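Local coordinates for protein Hcp1 (Flavobacterium johnsoniae, PDB 6BDC) that probably assembles into hexameric rings that build the inner tube of a type VI secretion system and may chaperone effectors within it, at residues I42-E47 with F109-R114; V46-S51 with N103-T108. One frame throughout, in Å; residues are numbered along the deposited sequence.

Interaction 1: I42-E47 with F109-R114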
loop_
_atom_site.group_PDB
_atom_site.type_symbol
_atom_site.label_atom_id
_atom_site.label_comp_id
_atom_site.label_asym_id
_atom_site.label_seq_id
_atom_site.Cartn_x
_atom_site.Cartn_y
_atom_site.Cartn_z
ATOM N N ILE A 42 17.787 -5.482 -16.166
ATOM C CA ILE A 42 18.527 -4.927 -15.038
ATOM C C ILE A 42 17.976 -3.540 -14.731
ATOM O O ILE A 42 17.797 -2.723 -15.644
ATOM C CB ILE A 42 20.039 -4.853 -15.327
ATOM C CG1 ILE A 42 20.567 -6.203 -15.813
ATOM C CG2 ILE A 42 20.793 -4.398 -14.092
ATOM C CD1 ILE A 42 22.052 -6.205 -16.094
HETATM N N MSE A 43 17.716 -3.273 -13.453
HETATM C CA MSE A 43 17.193 -1.979 -13.012
HETATM C C MSE A 43 18.224 -1.246 -12.157
HETATM O O MSE A 43 18.750 -1.814 -11.202
HETATM C CB MSE A 43 15.898 -2.162 -12.224
HETATM C CG MSE A 43 15.391 -3.595 -12.194
HETATM SE SE MSE A 43 14.273 -4.095 -13.709
HETATM C CE MSE A 43 12.532 -4.057 -12.812
ATOM N N ILE A 44 18.517 0.010 -12.503
ATOM C CA ILE A 44 19.572 0.778 -11.854
ATOM C C ILE A 44 19.032 2.151 -11.475
ATOM O O ILE A 44 18.167 2.710 -12.158
ATOM C CB ILE A 44 20.822 0.918 -12.762
ATOM C CG1 ILE A 44 21.273 -0.442 -13.294
ATOM C CG2 ILE A 44 21.974 1.579 -12.018
ATOM C CD1 ILE A 44 21.075 -0.617 -14.784
ATOM N N GLU A 45 19.548 2.692 -10.369
ATOM C CA GLU A 45 19.271 4.060 -9.953
ATOM C C GLU A 45 20.592 4.774 -9.720
ATOM O O GLU A 45 21.465 4.255 -9.018
ATOM C CB GLU A 45 18.406 4.108 -8.691
ATOM C CG GLU A 45 18.040 5.521 -8.262
ATOM C CD GLU A 45 16.939 5.553 -7.219
ATOM O OE1 GLU A 45 16.422 4.473 -6.860
ATOM O OE2 GLU A 45 16.585 6.661 -6.760
ATOM N N VAL A 46 20.733 5.965 -10.301
ATOM C CA VAL A 46 22.017 6.649 -10.391
ATOM C C VAL A 46 21.876 8.089 -9.915
ATOM O O VAL A 46 20.838 8.727 -10.108
ATOM C CB VAL A 46 22.556 6.606 -11.840
ATOM C CG1 VAL A 46 23.835 7.404 -11.970
ATOM C CG2 VAL A 46 22.778 5.172 -12.275
ATOM N N GLU A 47 22.930 8.595 -9.275
ATOM C CA GLU A 47 23.029 10.025 -9.013
ATOM C C GLU A 47 23.241 10.762 -10.331
ATOM O O GLU A 47 24.143 10.428 -11.104
ATOM C CB GLU A 47 24.170 10.309 -8.035
ATOM C CG GLU A 47 23.753 11.069 -6.783
ATOM C CD GLU A 47 24.861 11.128 -5.745
ATOM O OE1 GLU A 47 25.627 10.146 -5.640
ATOM O OE2 GLU A 47 24.971 12.154 -5.036
ATOM N N PHE A 109 16.415 3.685 -14.466
ATOM C CA PHE A 109 16.211 3.172 -15.811
ATOM C C PHE A 109 16.336 1.657 -15.804
ATOM O O PHE A 109 16.877 1.061 -14.869
ATOM C CB PHE A 109 17.208 3.790 -16.804
ATOM C CG PHE A 109 18.650 3.570 -16.440
ATOM C CD1 PHE A 109 19.378 2.543 -17.020
ATOM C CD2 PHE A 109 19.278 4.390 -15.519
ATOM C CE1 PHE A 109 20.708 2.342 -16.686
ATOM C CE2 PHE A 109 20.603 4.194 -15.179
ATOM C CZ PHE A 109 21.320 3.169 -15.763
HETATM N N MSE A 110 15.826 1.044 -16.867
HETATM C CA MSE A 110 15.916 -0.397 -17.036
HETATM C C MSE A 110 16.410 -0.757 -18.441
HETATM O O MSE A 110 15.873 -0.287 -19.451
HETATM C CB MSE A 110 14.565 -1.053 -16.745
HETATM C CG MSE A 110 14.169 -2.204 -17.671
HETATM SE SE MSE A 110 12.767 -3.315 -16.887
HETATM C CE MSE A 110 11.743 -3.723 -18.508
ATOM N N ILE A 111 17.455 -1.585 -18.491
ATOM C CA ILE A 111 18.041 -2.041 -19.745
ATOM C C ILE A 111 17.748 -3.522 -19.914
ATOM O O ILE A 111 17.599 -4.266 -18.938
ATOM C CB ILE A 111 19.560 -1.776 -19.811
ATOM C CG1 ILE A 111 20.277 -2.401 -18.612
ATOM C CG2 ILE A 111 19.835 -0.285 -19.890
ATOM C CD1 ILE A 111 21.782 -2.206 -18.635
ATOM N N SER A 112 17.668 -3.950 -21.169
ATOM C CA SER A 112 17.388 -5.339 -21.517
ATOM C C SER A 112 18.578 -5.895 -22.287
ATOM O O SER A 112 18.790 -5.543 -23.451
ATOM C CB SER A 112 16.105 -5.449 -22.336
ATOM O OG SER A 112 15.913 -6.777 -22.767
ATOM N N ALA A 113 19.349 -6.764 -21.643
ATOM C CA ALA A 113 20.594 -7.264 -22.208
ATOM C C ALA A 113 20.374 -8.564 -22.967
ATOM O O ALA A 113 19.538 -9.388 -22.586
ATOM C CB ALA A 113 21.642 -7.479 -21.115
ATOM N N ARG A 114 21.139 -8.740 -24.046
ATOM C CA ARG A 114 21.167 -10.027 -24.732
ATOM C C ARG A 114 21.681 -11.121 -23.805
ATOM O O ARG A 114 21.140 -12.232 -23.773
ATOM C CB ARG A 114 22.033 -9.936 -25.990
#

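Interaction 2: V46-S51 with N103-T108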
loop_
_atom_site.group_PDB
_atom_site.type_symbol
_atom_site.label_atom_id
_atom_site.label_comp_id
_atom_site.label_asym_id
_atom_site.label_seq_id
_atom_site.Cartn_x
_atom_site.Cartn_y
_atom_site.Cartn_z
ATOM N N VAL A 46 20.733 5.965 -10.301
ATOM C CA VAL A 46 22.017 6.649 -10.391
ATOM C C VAL A 46 21.876 8.089 -9.915
ATOM O O VAL A 46 20.838 8.727 -10.108
ATOM C CB VAL A 46 22.556 6.606 -11.840
ATOM C CG1 VAL A 46 23.835 7.404 -11.970
ATOM C CG2 VAL A 46 22.778 5.172 -12.275
ATOM N N GLU A 47 22.930 8.595 -9.275
ATOM C CA GLU A 47 23.029 10.025 -9.013
ATOM C C GLU A 47 23.241 10.762 -10.331
ATOM O O GLU A 47 24.143 10.428 -11.104
ATOM C CB GLU A 47 24.170 10.309 -8.035
ATOM C CG GLU A 47 23.753 11.069 -6.783
ATOM C CD GLU A 47 24.861 11.128 -5.745
ATOM O OE1 GLU A 47 25.627 10.146 -5.640
ATOM O OE2 GLU A 47 24.971 12.154 -5.036
ATOM N N SER A 48 22.410 11.774 -10.586
ATOM C CA SER A 48 22.250 12.275 -11.949
ATOM C C SER A 48 23.458 13.061 -12.442
ATOM O O SER A 48 23.711 13.095 -13.652
ATOM C CB SER A 48 20.989 13.131 -12.041
ATOM O OG SER A 48 19.838 12.318 -12.059
ATOM N N THR A 49 24.209 13.686 -11.534
ATOM C CA THR A 49 25.330 14.559 -11.876
ATOM C C THR A 49 24.894 15.651 -12.846
ATOM O O THR A 49 23.699 15.932 -12.990
ATOM C CB THR A 49 26.504 13.776 -12.488
ATOM O OG1 THR A 49 26.289 13.608 -13.894
ATOM C CG2 THR A 49 26.652 12.411 -11.831
ATOM N N GLY A 50 25.861 16.286 -13.503
ATOM C CA GLY A 50 25.569 17.155 -14.623
ATOM C C GLY A 50 25.589 16.463 -15.964
ATOM O O GLY A 50 25.218 17.065 -16.976
ATOM N N SER A 51 26.003 15.199 -15.995
ATOM C CA SER A 51 26.054 14.459 -17.245
ATOM C C SER A 51 24.651 14.220 -17.787
ATOM O O SER A 51 23.680 14.108 -17.036
ATOM C CB SER A 51 26.767 13.124 -17.044
ATOM O OG SER A 51 26.560 12.277 -18.159
ATOM N N ASN A 103 19.412 11.872 -1.671
ATOM C CA ASN A 103 19.932 12.179 -2.978
ATOM C C ASN A 103 18.780 12.641 -3.826
ATOM O O ASN A 103 18.066 11.845 -4.413
ATOM C CB ASN A 103 20.556 10.937 -3.589
ATOM C CG ASN A 103 21.271 10.090 -2.571
ATOM O OD1 ASN A 103 21.806 10.599 -1.603
ATOM N ND2 ASN A 103 21.278 8.793 -2.783
ATOM N N PRO A 104 18.617 14.030 -3.862
ATOM C CA PRO A 104 17.399 14.455 -4.548
ATOM C C PRO A 104 17.340 14.117 -6.006
ATOM O O PRO A 104 16.289 13.746 -6.479
ATOM C CB PRO A 104 17.417 15.966 -4.394
ATOM C CG PRO A 104 18.103 16.190 -3.114
ATOM C CD PRO A 104 19.276 15.327 -3.354
ATOM N N LEU A 105 18.421 14.268 -6.738
ATOM C CA LEU A 105 18.288 14.100 -8.172
ATOM C C LEU A 105 18.823 12.774 -8.616
ATOM O O LEU A 105 20.017 12.562 -8.600
ATOM C CB LEU A 105 19.023 15.210 -8.891
ATOM C CG LEU A 105 18.682 15.383 -10.359
ATOM C CD1 LEU A 105 17.206 15.168 -10.590
ATOM C CD2 LEU A 105 19.049 16.785 -10.776
ATOM N N THR A 106 17.943 11.894 -9.075
ATOM C CA THR A 106 18.384 10.553 -9.431
ATOM C C THR A 106 17.821 10.164 -10.791
ATOM O O THR A 106 16.801 10.691 -11.243
ATOM C CB THR A 106 17.951 9.503 -8.393
ATOM O OG1 THR A 106 16.522 9.381 -8.397
ATOM C CG2 THR A 106 18.421 9.891 -6.999
ATOM N N GLU A 107 18.499 9.212 -11.429
ATOM C CA GLU A 107 18.050 8.602 -12.674
ATOM C C GLU A 107 17.751 7.130 -12.427
ATOM O O GLU A 107 18.589 6.409 -11.881
ATOM C CB GLU A 107 19.112 8.738 -13.767
ATOM C CG GLU A 107 19.216 10.116 -14.392
ATOM C CD GLU A 107 20.385 10.226 -15.352
ATOM O OE1 GLU A 107 21.533 10.354 -14.879
ATOM O OE2 GLU A 107 20.160 10.161 -16.578
ATOM N N THR A 108 16.564 6.687 -12.841
ATOM C CA THR A 108 16.141 5.300 -12.673
ATOM C C THR A 108 15.741 4.747 -14.032
ATOM O O THR A 108 14.825 5.271 -14.672
ATOM C CB THR A 108 14.978 5.186 -11.689
ATOM O OG1 THR A 108 15.435 5.508 -10.371
ATOM C CG2 THR A 108 14.415 3.770 -11.695
#

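Interaction 1: I42-E47 with F109-R114
Ile-42 and Ile-44 pair with Ile-111 and Phe-109 as neighbouring antiparallel strands, whose local axes come within 4.9 Å with their N-to-C directions at 149°. The pairing belongs to the curled, barrel-like antiparallel sheet of the Hcp fold. Two hydrogen-bonded pairs, Ile-42 with Ile-111 and Ile-44 with Phe-109, each contribute two N-H...O bonds. The straightest, Ile-44 N to Phe-109 O at 3.1 Å, has 172° at the hydrogen. Between them lies the non-hydrogen-bonded pair of Met-43 and Met-110, where the CA atoms approach to 4.5 Å. There the CA of Met-110 makes a CA-H...O contact with Ile-42 O.

Alternation along the strands sorts the side chains onto two faces. On the buried one, Phe-109 carries its CG between the backbone N and the carbonyl carbon (chi1 58°), and its ring crosses Ile-44 obliquely. Ile-44 CB lies over a ring face, 4.2 Å from the centroid, in a CH-pi contact, while Ile-44 CD1 reaches the rim atom CE1 at 3.5 Å. Val-46 CG2 instead meets the ring edge near its plane, at CE2. Further along this face, the CB of Ile-42 packs against CG1 of Ile-111 at 4.1 Å. Against this layer pack, among others, Leu-54 and Trp-57 of helix 53-60, which touch Phe-109 and Ile-111 respectively, and Phe-85 of strand 81-86, which touches Ile-42 and Ile-111.

The other face is more open to solvent and carries the two selenomethionines. Met-43 and Met-110 run side by side, pointing the same way. They meet through their selenium atoms, Met-43 SE lying 3.6 Å from Met-110 SE.

Interaction 2: V46-S51 with N103-T108
Ser-48, one residue past the last bridge (Glu-47 with Thr-106, a non-hydrogen-bonded pair), meets the side chain of Glu-107, which is paired with Val-46. Val-46 N and O both bond to Glu-107, and Ser-48 N adds a 3.2 Å bond to Leu-105 O, its donor tilted 33° from the carbonyl plane.

The Glu-107 side chain runs past the serine. Its CB lies 4.0 Å from Ser-48 OG. With chi1 at -76°, CG is anti to the carbonyl carbon and comes to 3.3 Å from that OG. Further out, CD is still 3.9 Å from OG, while OE1 lies 3.6 Å from Ser-48 CA. The other oxygen, OE2, is hydrogen-bonded to Tyr-93 OH, and Ser-48 OG itself bonds to Glu-95 OE2, both partners lying on strand 88-98.

Ser-48 CB also packs on Leu-105 CG at 3.6 Å. After it the chain bends through an ST turn, Thr-49 OG1 accepting from Ser-51 N, and Ser-51 OG caps Glu-53 N. The contact thus ties the end of strand 41-47, and the turn leading from it into helix 53-60, to the start of strand 105-113, which strand 88-98 flanks.

In the fold
Interactions 1 and 2 are successive sections of a single pairing between strands 41-47 and 105-113, sharing Val-46 and Glu-47, with centres 14 Å apart. Both are largely buried, but the centre of interaction 1 lies about 3 Å, and that of interaction 2 about 15 Å, from the centre of the chain. The chemistry follows that difference. The central section joins isoleucines and an aromatic ring beneath helix 53-60, with a selenomethionine pair on its more open face, whereas the outer one mixes a buried carboxylate and hydroxyl with turn and helix-capping bonds, beside subunit contacts. A probable hydrogen bond of 3.2 Å between Glu-45 OE2 and Thr-106 OG1 connects the two sections.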